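Local coordinates for protein prolyl-tRNA synthetase (Giardia lamblia ATCC 50803, PDB 3IAL) that probably attaches L-proline to its cognate tRNA in an ATP-dependent reaction that passes through the prolyl-adenylate bound in this structure, at residues B[67-72]-B[171-176]; B[125-130]-B[145-150]; B[326-331]-B[364-369]; B[371-376]-B[393-398]. One frame throughout, in Å; residues are numbered along the deposited sequence. Where two conformers were deposited one is given.

Contact 1: residues B[67-72]-B[171-176]; sequences EEYAKV and NEAHCC. With PR8 (5'-O-[(R)-hydroxy{[(2S)-pyrrolidin-2-ylcarbonyl]oxy}phosphoryl]adenosine), chain H.
Tyr69, near the C-terminal end of helix 52-71, brings CE2 of its ring up to Ala173 and Asn171 of strand 167-177. CE2 of Tyr69 packs 3.7 Å from the methyl CB of Ala173, and the small alanine lets the ring come close to the strand. At the ring edge, OD1 of Asn171 lies 3.2 Å from Tyr69 CE2, the ring and amide planes 45° apart. A water joins the two polar ends: it sits 2.6 Å from Tyr69 OH and donates to Asn171 OD1 at 2.8 Å. With CG anti to the backbone N (chi1 176°), the Asn171 side chain runs past that of Tyr69 in the opposite direction and sets OD1 there, while its ND2 is held by Thr148 OG1 and His146 ND1 of strand 143-152; the buried amide is gripped at both ends. Glu172 starts out on the opposite side of the strand, where the ligand lies. Its CB lies 3.5 Å from CG of the prolyl ring, and its OE2 receives His174 NE2 at 2.8 Å (166°). One face of the strand thus carries helix packing and the other the prolyl pocket, as in the antiparallel active-site sheet of class II aminoacyl-tRNA synthetases.

Contact 2: residues B[125-130]-B[145-150]; sequences TAIYSM and IHQTCT
Ile127 of helix 124-134 meets Ile145 and Gln147 of strand 143-152, where a helix packs on the antiparallel active-site sheet of the class II synthetase core. The apolar part is a loose meeting of branched chains: CG2 of Ile127 lies 4.3 Å from CD1 of Ile145. CD1 of Ile127 also comes within 4.5 Å of Gln147 NE2, no more than van der Waals contact. Ile127 thus uses both branches, CG2 on Ile145 and the extended ethyl arm (chi2 163°) on Gln147, while the bent arm of Ile145 brings its CD1 to the helix. Isoleucine suits such a place because its two branches can serve two neighbours at once. Ile127 packs on His174 of the neighbouring strand 167-177 as well, and Tyr128, next to it, hydrogen-bonds through OH to His174 ND1, a second link from helix to ligand-binding strand.

The polar part centres on the amide of Gln147. Its OE1 accepts from the backbone N of Phe79, and its NE2 donates to Glu172 OE1, so both ends of the buried amide are satisfied and its rotation is fixed. The second subunit also reaches the helix, its Tyr42 packing on Ala126. Within the helix, Ser129 turns its hydroxyl back on the preceding turn, and OG of Ser129 donates to the carbonyl O of Thr125 at 2.7 Å.

Contact 3: residues B[326-331]-B[364-369]; sequences NEIADT and LRIEVG
Ile328 of helix 315-334 drops onto strand 364-369 and touches Ile366 and Val368, two residues apart on the strand and facing the same way. Its two branches divide the work. The ethyl arm of Ile328, extended through chi2 of -179°, meets Val368 tip to tip, CD1 to CG2 at 4.1 Å; the methyl CG2 of Ile328 lies 4.2 Å from CD1 of Ile366. Beta-branched residues suit the strand, and here they offer a closely spaced apolar surface. Further out, Ile304 of the adjoining strand 302-307 and Val398 and Met399 of helix 395-399 also pack on Ile328. Glu367, between Ile366 and Val368 in sequence, accepts from Arg365 NE on its OE2 at 2.9 Å, through the lone pair away from the other oxygen and close to the guanidinium plane. In the helix, Thr331 OG1 and N both donate to Glu327 O. The helix is thus seated on the mixed sheet of the anticodon-binding domain by dispersion and burial of hydrocarbon, while none of the polar bonds described joins the helix to the strand.

Contact 4: residues B[371-376]-B[393-398]; sequences RDLANG and IPITEV
The carbonyl O of Gly376 accepts the backbone N-H of Ile395 at 2.7 Å, with a nearly straight N-H...O angle of 165°, although the donor is tilted 33° from the carbonyl plane. The same oxygen of Gly376 lies 3.2 Å from CA of Pro394, a CA-H...O contact that adds a weaker polar touch. Pro394 is the N-cap of helix 395-399, so the bond takes up an amide at the start of that helix, one with no preceding turn to pair with. Gly376 closes the other helix, 370-374, as the C-prime residue of a Schellman motif, its N bonding weakly to Leu373 O and Gln377 N reaching Asp372 O. Its phi of 73° is one that glycine adopts readily. Beside the polar link, Leu373 and Ile395 cross obliquely, methyl CD1 to methyl CD1 at 3.6 Å. Leu373 starts away from the other segment, but with CG anti to the backbone N its CD1 end comes nearer; the extended ethyl arm of Ile395 sets its own CD1 against it. Lys324 of helix 315-334 packs on both. A single directional backbone bond thus ties one helix's end to the next one's start, and the apolar pair adds contact needing no such precise alignment.

The four contacts fall into two groups. Contacts 1 and 2 share the catalytic-core sheet, on adjacent strands 167-177 and 143-152, with contact 2 nested in the chain inside contact 1; they touch directly, for instance where Glu172 O meets Gln147 N. Contacts 3 and 4 lie in the anticodon-binding domain, their centres about 10 Å apart, and meet where Ile328 packs on Val398. Between contacts 2 and 4 the centres are about 54 Å apart. Contacts 1 to 3 are buried, contact 4 partly so. Near the ligand, buried amides and a water mix with apolar packing; contact 3 is purely hydrocarbon, and contact 4 alone has a direct backbone hydrogen bond between its segments.

Contact 1: residues B[67-72]-B[171-176]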
loop_
_atom_site.group_PDB
_atom_site.type_symbol
_atom_site.label_atom_id
_atom_site.label_comp_id
_atom_site.label_asym_id
_atom_site.label_seq_id
_atom_site.Cartn_x
_atom_site.Cartn_y
_atom_site.Cartn_z
ATOM N N GLU B 67 -6.472 5.611 -5.767
ATOM C CA GLU B 67 -7.921 5.685 -5.994
ATOM C C GLU B 67 -8.300 6.574 -7.183
ATOM O O GLU B 67 -9.167 6.208 -7.983
ATOM C CB GLU B 67 -8.615 6.223 -4.739
ATOM C CG GLU B 67 -8.673 5.256 -3.573
ATOM C CD GLU B 67 -9.137 5.930 -2.273
ATOM O OE1 GLU B 67 -9.495 7.135 -2.303
ATOM O OE2 GLU B 67 -9.145 5.245 -1.220
ATOM N N GLU B 68 -7.665 7.742 -7.284
ATOM C CA GLU B 68 -7.949 8.706 -8.365
ATOM C C GLU B 68 -7.405 8.220 -9.715
ATOM O O GLU B 68 -8.032 8.417 -10.756
ATOM C CB GLU B 68 -7.349 10.072 -8.041
ATOM C CG GLU B 68 -7.997 10.784 -6.862
ATOM C CD GLU B 68 -9.487 11.013 -7.069
ATOM O OE1 GLU B 68 -9.857 11.619 -8.099
ATOM O OE2 GLU B 68 -10.278 10.560 -6.213
ATOM N N TYR B 69 -6.236 7.586 -9.689
ATOM C CA TYR B 69 -5.683 6.962 -10.883
ATOM C C TYR B 69 -6.607 5.849 -11.384
ATOM O O TYR B 69 -6.867 5.771 -12.575
ATOM C CB TYR B 69 -4.263 6.434 -10.632
ATOM C CG TYR B 69 -3.134 7.467 -10.759
ATOM C CD1 TYR B 69 -3.314 8.692 -11.408
ATOM C CD2 TYR B 69 -1.874 7.192 -10.250
ATOM C CE1 TYR B 69 -2.275 9.608 -11.516
ATOM C CE2 TYR B 69 -0.841 8.101 -10.354
ATOM C CZ TYR B 69 -1.044 9.306 -10.989
ATOM O OH TYR B 69 -0.001 10.201 -11.092
ATOM N N ALA B 70 -7.128 5.026 -10.477
ATOM C CA ALA B 70 -8.085 3.971 -10.848
ATOM C C ALA B 70 -9.300 4.530 -11.598
ATOM O O ALA B 70 -9.752 3.929 -12.565
ATOM C CB ALA B 70 -8.544 3.180 -9.620
ATOM N N LYS B 71 -9.814 5.678 -11.156
ATOM C CA LYS B 71 -11.002 6.281 -11.775
ATOM C C LYS B 71 -10.753 6.748 -13.204
ATOM O O LYS B 71 -11.686 6.812 -13.998
ATOM C CB LYS B 71 -11.505 7.478 -10.964
ATOM C CG LYS B 71 -12.148 7.145 -9.628
ATOM C CD LYS B 71 -12.618 8.435 -8.954
ATOM C CE LYS B 71 -12.836 8.276 -7.468
ATOM N NZ LYS B 71 -13.043 9.607 -6.826
ATOM N N VAL B 72 -9.509 7.100 -13.527
ATOM C CA VAL B 72 -9.171 7.518 -14.893
ATOM C C VAL B 72 -8.442 6.398 -15.659
ATOM O O VAL B 72 -7.708 6.664 -16.611
ATOM C CB VAL B 72 -8.390 8.881 -14.920
ATOM C CG1 VAL B 72 -9.264 10.005 -14.364
ATOM C CG2 VAL B 72 -7.074 8.807 -14.158
ATOM N N ASN B 171 4.840 7.419 -5.624
ATOM C CA ASN B 171 4.049 6.754 -6.645
ATOM C C ASN B 171 4.495 7.241 -8.013
ATOM O O ASN B 171 4.692 8.450 -8.219
ATOM C CB ASN B 171 2.554 6.997 -6.420
ATOM C CG ASN B 171 1.676 6.393 -7.522
ATOM O OD1 ASN B 171 1.610 6.921 -8.626
ATOM N ND2 ASN B 171 0.972 5.307 -7.203
ATOM N N GLU B 172 4.684 6.288 -8.927
ATOM C CA GLU B 172 5.025 6.575 -10.318
ATOM C C GLU B 172 4.021 5.918 -11.262
ATOM O O GLU B 172 3.755 4.720 -11.163
ATOM C CB GLU B 172 6.451 6.107 -10.654
ATOM C CG GLU B 172 6.730 4.612 -10.476
ATOM C CD GLU B 172 8.202 4.263 -10.690
ATOM O OE1 GLU B 172 8.786 3.532 -9.855
ATOM O OE2 GLU B 172 8.775 4.718 -11.703
ATOM N N ALA B 173 3.447 6.733 -12.143
ATOM C CA ALA B 173 2.543 6.296 -13.196
ATOM C C ALA B 173 3.291 6.333 -14.525
ATOM O O ALA B 173 4.070 7.257 -14.759
ATOM C CB ALA B 173 1.347 7.229 -13.262
ATOM N N HIS B 174 3.045 5.337 -15.381
ATOM C CA HIS B 174 3.670 5.226 -16.707
ATOM C C HIS B 174 2.604 4.753 -17.695
ATOM O O HIS B 174 1.949 3.720 -17.461
ATOM C CB HIS B 174 4.817 4.204 -16.702
ATOM C CG HIS B 174 5.953 4.555 -15.791
ATOM N ND1 HIS B 174 7.122 5.134 -16.243
ATOM C CD2 HIS B 174 6.106 4.392 -14.453
ATOM C CE1 HIS B 174 7.939 5.323 -15.219
ATOM N NE2 HIS B 174 7.347 4.885 -14.120
ATOM N N CYS B 175 2.415 5.504 -18.781
ATOM C CA CYS B 175 1.409 5.164 -19.777
ATOM C C CYS B 175 1.991 5.133 -21.168
ATOM O O CYS B 175 2.859 5.937 -21.512
ATOM C CB CYS B 175 0.251 6.153 -19.749
ATOM S SG CYS B 175 -0.585 6.273 -18.163
ATOM N N CYS B 176 1.481 4.199 -21.960
ATOM C CA CYS B 176 1.899 3.984 -23.323
ATOM C C CYS B 176 0.721 4.329 -24.234
ATOM O O CYS B 176 -0.397 3.842 -24.026
ATOM C CB CYS B 176 2.306 2.526 -23.480
ATOM S SG CYS B 176 3.097 2.107 -25.015
HETATM C C PR8 H . 10.265 11.156 -12.347
HETATM N N PR8 H . 9.991 8.915 -13.208
HETATM O O PR8 H . 11.113 10.638 -11.618
HETATM P P PR8 H . 10.661 13.333 -11.215
HETATM N N1 PR8 H . 13.437 12.978 -1.912
HETATM C C2 PR8 H . 12.111 13.066 -1.896
HETATM N N3 PR8 H . 11.396 13.210 -3.015
HETATM C C4 PR8 H . 11.988 13.276 -4.207
HETATM C C5 PR8 H . 13.375 13.197 -4.261
HETATM C C6 PR8 H . 14.100 13.041 -3.082
HETATM N N6 PR8 H . 15.430 12.955 -3.118
HETATM N N7 PR8 H . 13.729 13.285 -5.538
HETATM C C8 PR8 H . 12.616 13.415 -6.263
HETATM N N9 PR8 H . 11.545 13.419 -5.457
HETATM C CA PR8 H . 9.479 10.291 -13.331
HETATM C CB PR8 H . 8.020 10.260 -12.904
HETATM C CD PR8 H . 8.840 8.033 -13.045
HETATM C CG PR8 H . 7.852 8.886 -12.240
HETATM C "C1'" PR8 H . 10.127 13.553 -5.921
HETATM O O10 PR8 H . 9.956 12.480 -12.390
HETATM O O1P PR8 H . 12.121 13.517 -11.417
HETATM C "C2'" PR8 H . 9.821 14.957 -6.497
HETATM O "O2'" PR8 H . 8.517 15.385 -6.077
HETATM O O2P PR8 H . 9.907 14.751 -11.222
HETATM C "C3'" PR8 H . 9.756 14.701 -7.985
HETATM O "O3'" PR8 H . 8.952 15.695 -8.625
HETATM C "C4'" PR8 H . 9.014 13.378 -7.927
HETATM O "O4'" PR8 H . 9.852 12.627 -7.020
HETATM C "C5'" PR8 H . 8.959 12.778 -9.315
HETATM O "O5'" PR8 H . 10.266 12.617 -9.829
HETATM O O HOH W 1 2.170 9.398 -9.873
#

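Contact 2: residues B[125-130]-B[145-150]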
loop_
_atom_site.group_PDB
_atom_site.type_symbol
_atom_site.label_atom_id
_atom_site.label_comp_id
_atom_site.label_asym_id
_atom_site.label_seq_id
_atom_site.Cartn_x
_atom_site.Cartn_y
_atom_site.Cartn_z
ATOM N N THR B 125 13.330 2.177 -17.146
ATOM C CA THR B 125 14.076 1.169 -17.908
ATOM C C THR B 125 13.501 -0.233 -17.710
ATOM O O THR B 125 13.440 -1.027 -18.652
ATOM C CB THR B 125 15.589 1.191 -17.572
ATOM O OG1 THR B 125 15.787 0.984 -16.169
ATOM C CG2 THR B 125 16.215 2.522 -17.970
ATOM N N ALA B 126 13.044 -0.510 -16.493
ATOM C CA ALA B 126 12.436 -1.793 -16.145
ATOM C C ALA B 126 11.033 -1.917 -16.729
ATOM O O ALA B 126 10.695 -2.930 -17.331
ATOM C CB ALA B 126 12.407 -1.966 -14.625
ATOM N N ILE B 127 10.224 -0.873 -16.573
ATOM C CA ILE B 127 8.848 -0.910 -17.041
ATOM C C ILE B 127 8.748 -0.955 -18.569
ATOM O O ILE B 127 7.942 -1.709 -19.106
ATOM C CB ILE B 127 8.020 0.269 -16.482
ATOM C CG1 ILE B 127 7.784 0.060 -14.984
ATOM C CG2 ILE B 127 6.672 0.380 -17.214
ATOM C CD1 ILE B 127 7.362 1.293 -14.242
ATOM N N TYR B 128 9.565 -0.167 -19.267
ATOM C CA TYR B 128 9.483 -0.114 -20.729
ATOM C C TYR B 128 10.072 -1.377 -21.387
ATOM O O TYR B 128 9.627 -1.769 -22.459
ATOM C CB TYR B 128 10.091 1.183 -21.278
ATOM C CG TYR B 128 9.539 2.439 -20.609
ATOM C CD1 TYR B 128 8.279 2.439 -19.992
ATOM C CD2 TYR B 128 10.272 3.628 -20.594
ATOM C CE1 TYR B 128 7.781 3.581 -19.368
ATOM C CE2 TYR B 128 9.779 4.769 -19.977
ATOM C CZ TYR B 128 8.533 4.739 -19.364
ATOM O OH TYR B 128 8.028 5.854 -18.741
ATOM N N SER B 129 11.019 -2.040 -20.721
ATOM C CA SER B 129 11.457 -3.371 -21.145
ATOM C C SER B 129 10.279 -4.348 -21.122
ATOM O O SER B 129 10.180 -5.210 -21.991
ATOM C CB SER B 129 12.588 -3.901 -20.255
ATOM O OG SER B 129 13.733 -3.063 -20.330
ATOM N N MET B 130 9.388 -4.217 -20.136
ATOM C CA MET B 130 8.173 -5.043 -20.105
ATOM C C MET B 130 7.087 -4.553 -21.066
ATOM O O MET B 130 6.398 -5.368 -21.661
ATOM C CB MET B 130 7.627 -5.185 -18.683
ATOM C CG MET B 130 8.616 -5.856 -17.718
ATOM S SD MET B 130 9.199 -7.505 -18.221
ATOM C CE MET B 130 7.630 -8.394 -18.227
ATOM N N ILE B 145 -0.397 2.221 -16.279
ATOM C CA ILE B 145 -0.148 1.612 -14.988
ATOM C C ILE B 145 0.465 2.598 -14.001
ATOM O O ILE B 145 0.844 3.697 -14.365
ATOM C CB ILE B 145 0.716 0.329 -15.121
ATOM C CG1 ILE B 145 2.039 0.590 -15.854
ATOM C CG2 ILE B 145 -0.076 -0.773 -15.869
ATOM C CD1 ILE B 145 3.106 1.255 -15.041
ATOM N N HIS B 146 0.520 2.201 -12.736
ATOM C CA HIS B 146 1.211 2.972 -11.722
ATOM C C HIS B 146 1.555 2.055 -10.565
ATOM O O HIS B 146 0.941 1.003 -10.411
ATOM C CB HIS B 146 0.354 4.142 -11.235
ATOM C CG HIS B 146 -0.845 3.724 -10.456
ATOM N ND1 HIS B 146 -0.851 3.663 -9.078
ATOM C CD2 HIS B 146 -2.071 3.323 -10.858
ATOM C CE1 HIS B 146 -2.037 3.254 -8.666
ATOM N NE2 HIS B 146 -2.793 3.031 -9.725
ATOM N N GLN B 147 2.540 2.456 -9.770
ATOM C CA GLN B 147 2.920 1.711 -8.582
ATOM C C GLN B 147 3.336 2.645 -7.455
ATOM O O GLN B 147 3.906 3.704 -7.687
ATOM C CB GLN B 147 4.043 0.730 -8.881
ATOM C CG GLN B 147 5.364 1.361 -9.278
ATOM C CD GLN B 147 6.414 0.315 -9.581
ATOM O OE1 GLN B 147 6.109 -0.878 -9.628
ATOM N NE2 GLN B 147 7.658 0.757 -9.802
ATOM N N THR B 148 3.023 2.227 -6.238
ATOM C CA THR B 148 3.408 2.928 -5.032
ATOM C C THR B 148 4.495 2.070 -4.442
ATOM O O THR B 148 4.287 0.884 -4.212
ATOM C CB THR B 148 2.240 3.016 -4.048
ATOM O OG1 THR B 148 1.224 3.848 -4.612
ATOM C CG2 THR B 148 2.701 3.569 -2.696
ATOM N N CYS B 149 5.658 2.660 -4.223
ATOM C CA CYS B 149 6.822 1.894 -3.793
ATOM C C CYS B 149 7.894 2.870 -3.337
ATOM O O CYS B 149 7.651 4.075 -3.269
ATOM C CB CYS B 149 7.357 1.027 -4.942
ATOM S SG CYS B 149 8.090 1.981 -6.332
ATOM N N THR B 150 9.079 2.352 -3.038
ATOM C CA THR B 150 10.213 3.210 -2.752
ATOM C C THR B 150 11.217 3.106 -3.892
ATOM O O THR B 150 11.311 2.061 -4.562
ATOM C CB THR B 150 10.849 2.911 -1.377
ATOM O OG1 THR B 150 11.631 1.708 -1.421
ATOM C CG2 THR B 150 9.773 2.787 -0.313
#

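Contact 3: residues B[326-331]-B[364-369]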
loop_
_atom_site.group_PDB
_atom_site.type_symbol
_atom_site.label_atom_id
_atom_site.label_comp_id
_atom_site.label_asym_id
_atom_site.label_seq_id
_atom_site.Cartn_x
_atom_site.Cartn_y
_atom_site.Cartn_z
ATOM N N ASN B 326 -19.207 8.655 24.521
ATOM C CA ASN B 326 -19.248 7.444 23.692
ATOM C C ASN B 326 -20.318 7.501 22.598
ATOM O O ASN B 326 -20.066 7.096 21.468
ATOM C CB ASN B 326 -19.452 6.191 24.560
ATOM C CG ASN B 326 -18.238 5.867 25.429
ATOM O OD1 ASN B 326 -17.102 6.113 25.044
ATOM N ND2 ASN B 326 -18.484 5.299 26.605
ATOM N N GLU B 327 -21.502 8.008 22.934
ATOM C CA GLU B 327 -22.575 8.177 21.951
ATOM C C GLU B 327 -22.209 9.193 20.867
ATOM O O GLU B 327 -22.618 9.043 19.714
ATOM C CB GLU B 327 -23.879 8.615 22.623
ATOM C CG GLU B 327 -24.492 7.588 23.565
ATOM C CD GLU B 327 -25.714 8.132 24.286
ATOM O OE1 GLU B 327 -26.531 8.819 23.634
ATOM O OE2 GLU B 327 -25.857 7.878 25.503
ATOM N N ILE B 328 -21.469 10.237 21.247
ATOM C CA ILE B 328 -20.925 11.183 20.276
ATOM C C ILE B 328 -19.887 10.477 19.397
ATOM O O ILE B 328 -19.965 10.538 18.172
ATOM C CB ILE B 328 -20.290 12.411 20.959
ATOM C CG1 ILE B 328 -21.375 13.279 21.609
ATOM C CG2 ILE B 328 -19.513 13.245 19.959
ATOM C CD1 ILE B 328 -20.833 14.532 22.288
ATOM N N ALA B 329 -18.936 9.790 20.026
ATOM C CA ALA B 329 -17.915 9.057 19.280
ATOM C C ALA B 329 -18.529 8.048 18.295
ATOM O O ALA B 329 -18.110 7.984 17.140
ATOM C CB ALA B 329 -16.945 8.363 20.233
ATOM N N ASP B 330 -19.521 7.285 18.748
ATOM C CA ASP B 330 -20.144 6.245 17.924
ATOM C C ASP B 330 -20.879 6.823 16.713
ATOM O O ASP B 330 -20.780 6.281 15.620
ATOM C CB ASP B 330 -21.095 5.368 18.756
ATOM C CG ASP B 330 -20.357 4.457 19.740
ATOM O OD1 ASP B 330 -19.173 4.136 19.502
ATOM O OD2 ASP B 330 -20.970 4.054 20.758
ATOM N N THR B 331 -21.610 7.917 16.916
ATOM C CA THR B 331 -22.253 8.637 15.815
ATOM C C THR B 331 -21.223 9.165 14.798
ATOM O O THR B 331 -21.352 8.930 13.594
ATOM C CB THR B 331 -23.100 9.805 16.353
ATOM O OG1 THR B 331 -24.173 9.283 17.141
ATOM C CG2 THR B 331 -23.676 10.646 15.216
ATOM N N LEU B 364 -10.081 18.862 15.107
ATOM C CA LEU B 364 -11.128 19.288 16.031
ATOM C C LEU B 364 -11.005 18.589 17.378
ATOM O O LEU B 364 -10.744 17.386 17.443
ATOM C CB LEU B 364 -12.506 18.979 15.439
ATOM C CG LEU B 364 -12.959 19.763 14.210
ATOM C CD1 LEU B 364 -14.205 19.122 13.593
ATOM C CD2 LEU B 364 -13.222 21.211 14.562
ATOM N N ARG B 365 -11.190 19.340 18.456
ATOM C CA ARG B 365 -11.494 18.720 19.744
ATOM C C ARG B 365 -12.874 19.133 20.216
ATOM O O ARG B 365 -13.310 20.271 20.015
ATOM C CB ARG B 365 -10.447 19.030 20.818
ATOM C CG ARG B 365 -10.481 20.434 21.358
ATOM C CD ARG B 365 -9.673 20.565 22.630
ATOM N NE ARG B 365 -9.622 21.962 23.039
ATOM C CZ ARG B 365 -8.815 22.874 22.502
ATOM N NH1 ARG B 365 -7.961 22.541 21.535
ATOM N NH2 ARG B 365 -8.856 24.126 22.941
ATOM N N ILE B 366 -13.555 18.182 20.838
ATOM C CA ILE B 366 -14.820 18.421 21.470
ATOM C C ILE B 366 -14.597 18.226 22.971
ATOM O O ILE B 366 -14.016 17.225 23.383
ATOM C CB ILE B 366 -15.898 17.438 20.969
ATOM C CG1 ILE B 366 -16.037 17.503 19.445
ATOM C CG2 ILE B 366 -17.250 17.733 21.633
ATOM C CD1 ILE B 366 -17.012 16.485 18.873
ATOM N N GLU B 367 -15.043 19.188 23.775
ATOM C CA GLU B 367 -14.977 19.072 25.223
ATOM C C GLU B 367 -16.394 18.877 25.740
ATOM O O GLU B 367 -17.297 19.615 25.371
ATOM C CB GLU B 367 -14.348 20.317 25.839
ATOM C CG GLU B 367 -12.904 20.550 25.395
ATOM C CD GLU B 367 -12.301 21.835 25.943
ATOM O OE1 GLU B 367 -12.875 22.425 26.875
ATOM O OE2 GLU B 367 -11.236 22.247 25.441
ATOM N N VAL B 368 -16.570 17.858 26.573
ATOM C CA VAL B 368 -17.850 17.526 27.169
ATOM C C VAL B 368 -17.633 17.377 28.668
ATOM O O VAL B 368 -16.797 16.583 29.096
ATOM C CB VAL B 368 -18.386 16.195 26.606
ATOM C CG1 VAL B 368 -19.769 15.901 27.161
ATOM C CG2 VAL B 368 -18.397 16.211 25.068
ATOM N N GLY B 369 -18.367 18.159 29.458
ATOM C CA GLY B 369 -18.302 18.088 30.915
ATOM C C GLY B 369 -19.683 18.108 31.551
ATOM O O GLY B 369 -20.687 18.321 30.874
#

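Contact 4: residues B[371-376]-B[393-398]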
loop_
_atom_site.group_PDB
_atom_site.type_symbol
_atom_site.label_atom_id
_atom_site.label_comp_id
_atom_site.label_asym_id
_atom_site.label_seq_id
_atom_site.Cartn_x
_atom_site.Cartn_y
_atom_site.Cartn_z
ATOM N N ARG B 371 -21.282 20.217 33.567
ATOM C CA ARG B 371 -22.035 21.467 33.458
ATOM C C ARG B 371 -22.641 21.628 32.066
ATOM O O ARG B 371 -23.845 21.834 31.928
ATOM C CB ARG B 371 -21.144 22.666 33.795
ATOM C CG ARG B 371 -21.837 24.020 33.660
ATOM C CD ARG B 371 -20.976 25.158 34.184
ATOM N NE ARG B 371 -21.164 26.381 33.398
ATOM C CZ ARG B 371 -20.554 26.651 32.240
ATOM N NH1 ARG B 371 -19.690 25.793 31.693
ATOM N NH2 ARG B 371 -20.811 27.799 31.620
ATOM N N ASP B 372 -21.808 21.515 31.039
ATOM C CA ASP B 372 -22.271 21.676 29.660
ATOM C C ASP B 372 -23.296 20.606 29.261
ATOM O O ASP B 372 -24.237 20.895 28.517
ATOM C CB ASP B 372 -21.081 21.691 28.691
ATOM C CG ASP B 372 -20.204 22.925 28.865
ATOM O OD1 ASP B 372 -18.986 22.768 29.080
ATOM O OD2 ASP B 372 -20.739 24.056 28.808
ATOM N N LEU B 373 -23.115 19.385 29.768
ATOM C CA LEU B 373 -24.077 18.297 29.563
ATOM C C LEU B 373 -25.450 18.629 30.154
ATOM O O LEU B 373 -26.477 18.222 29.609
ATOM C CB LEU B 373 -23.557 16.993 30.178
ATOM C CG LEU B 373 -24.478 15.770 30.058
ATOM C CD1 LEU B 373 -24.810 15.484 28.595
ATOM C CD2 LEU B 373 -23.862 14.548 30.715
ATOM N N ALA B 374 -25.456 19.359 31.269
ATOM C CA ALA B 374 -26.693 19.828 31.901
ATOM C C ALA B 374 -27.406 20.849 31.013
ATOM O O ALA B 374 -28.635 20.848 30.918
ATOM C CB ALA B 374 -26.392 20.437 33.268
ATOM N N ASN B 375 -26.624 21.716 30.366
ATOM C CA ASN B 375 -27.165 22.703 29.428
ATOM C C ASN B 375 -27.365 22.143 28.008
ATOM O O ASN B 375 -27.826 22.857 27.122
ATOM C CB ASN B 375 -26.267 23.951 29.383
ATOM C CG ASN B 375 -26.311 24.762 30.675
ATOM O OD1 ASN B 375 -27.372 24.965 31.265
ATOM N ND2 ASN B 375 -25.150 25.245 31.108
ATOM N N GLY B 376 -27.026 20.872 27.796
ATOM C CA GLY B 376 -27.174 20.232 26.483
ATOM C C GLY B 376 -26.156 20.685 25.436
ATOM O O GLY B 376 -26.400 20.558 24.238
ATOM N N ILE B 393 -21.878 24.166 20.638
ATOM C CA ILE B 393 -22.817 23.454 19.791
ATOM C C ILE B 393 -23.622 22.525 20.677
ATOM O O ILE B 393 -23.037 21.780 21.468
ATOM C CB ILE B 393 -22.103 22.594 18.718
ATOM C CG1 ILE B 393 -21.025 23.404 17.989
ATOM C CG2 ILE B 393 -23.118 22.048 17.716
ATOM C CD1 ILE B 393 -20.472 22.698 16.748
ATOM N N PRO B 394 -24.965 22.583 20.576
ATOM C CA PRO B 394 -25.811 21.639 21.301
ATOM C C PRO B 394 -25.436 20.199 20.974
ATOM O O PRO B 394 -25.075 19.915 19.841
ATOM C CB PRO B 394 -27.219 21.963 20.788
ATOM C CG PRO B 394 -27.153 23.402 20.424
ATOM C CD PRO B 394 -25.761 23.632 19.907
ATOM N N ILE B 395 -25.509 19.312 21.964
ATOM C CA ILE B 395 -25.150 17.910 21.780
ATOM C C ILE B 395 -26.082 17.256 20.773
ATOM O O ILE B 395 -25.639 16.465 19.942
ATOM C CB ILE B 395 -25.171 17.122 23.114
ATOM C CG1 ILE B 395 -24.038 17.591 24.030
ATOM C CG2 ILE B 395 -25.015 15.617 22.863
ATOM C CD1 ILE B 395 -24.016 16.894 25.378
ATOM N N THR B 396 -27.369 17.602 20.848
ATOM C CA THR B 396 -28.373 17.115 19.902
ATOM C C THR B 396 -27.993 17.439 18.454
ATOM O O THR B 396 -28.080 16.581 17.582
ATOM C CB THR B 396 -29.766 17.711 20.202
ATOM O OG1 THR B 396 -29.690 19.140 20.170
ATOM C CG2 THR B 396 -30.274 17.254 21.575
ATOM N N GLU B 397 -27.556 18.672 18.210
ATOM C CA GLU B 397 -27.100 19.090 16.877
ATOM C C GLU B 397 -25.900 18.252 16.426
ATOM O O GLU B 397 -25.869 17.770 15.298
ATOM C CB GLU B 397 -26.749 20.582 16.876
ATOM C CG GLU B 397 -26.566 21.188 15.490
ATOM C CD GLU B 397 -26.369 22.698 15.519
ATOM O OE1 GLU B 397 -26.897 23.362 16.440
ATOM O OE2 GLU B 397 -25.690 23.226 14.610
ATOM N N VAL B 398 -24.925 18.073 17.318
ATOM C CA VAL B 398 -23.751 17.240 17.038
ATOM C C VAL B 398 -24.126 15.792 16.663
ATOM O O VAL B 398 -23.462 15.181 15.819
ATOM C CB VAL B 398 -22.753 17.262 18.224
ATOM C CG1 VAL B 398 -21.699 16.187 18.083
ATOM C CG2 VAL B 398 -22.103 18.641 18.342
#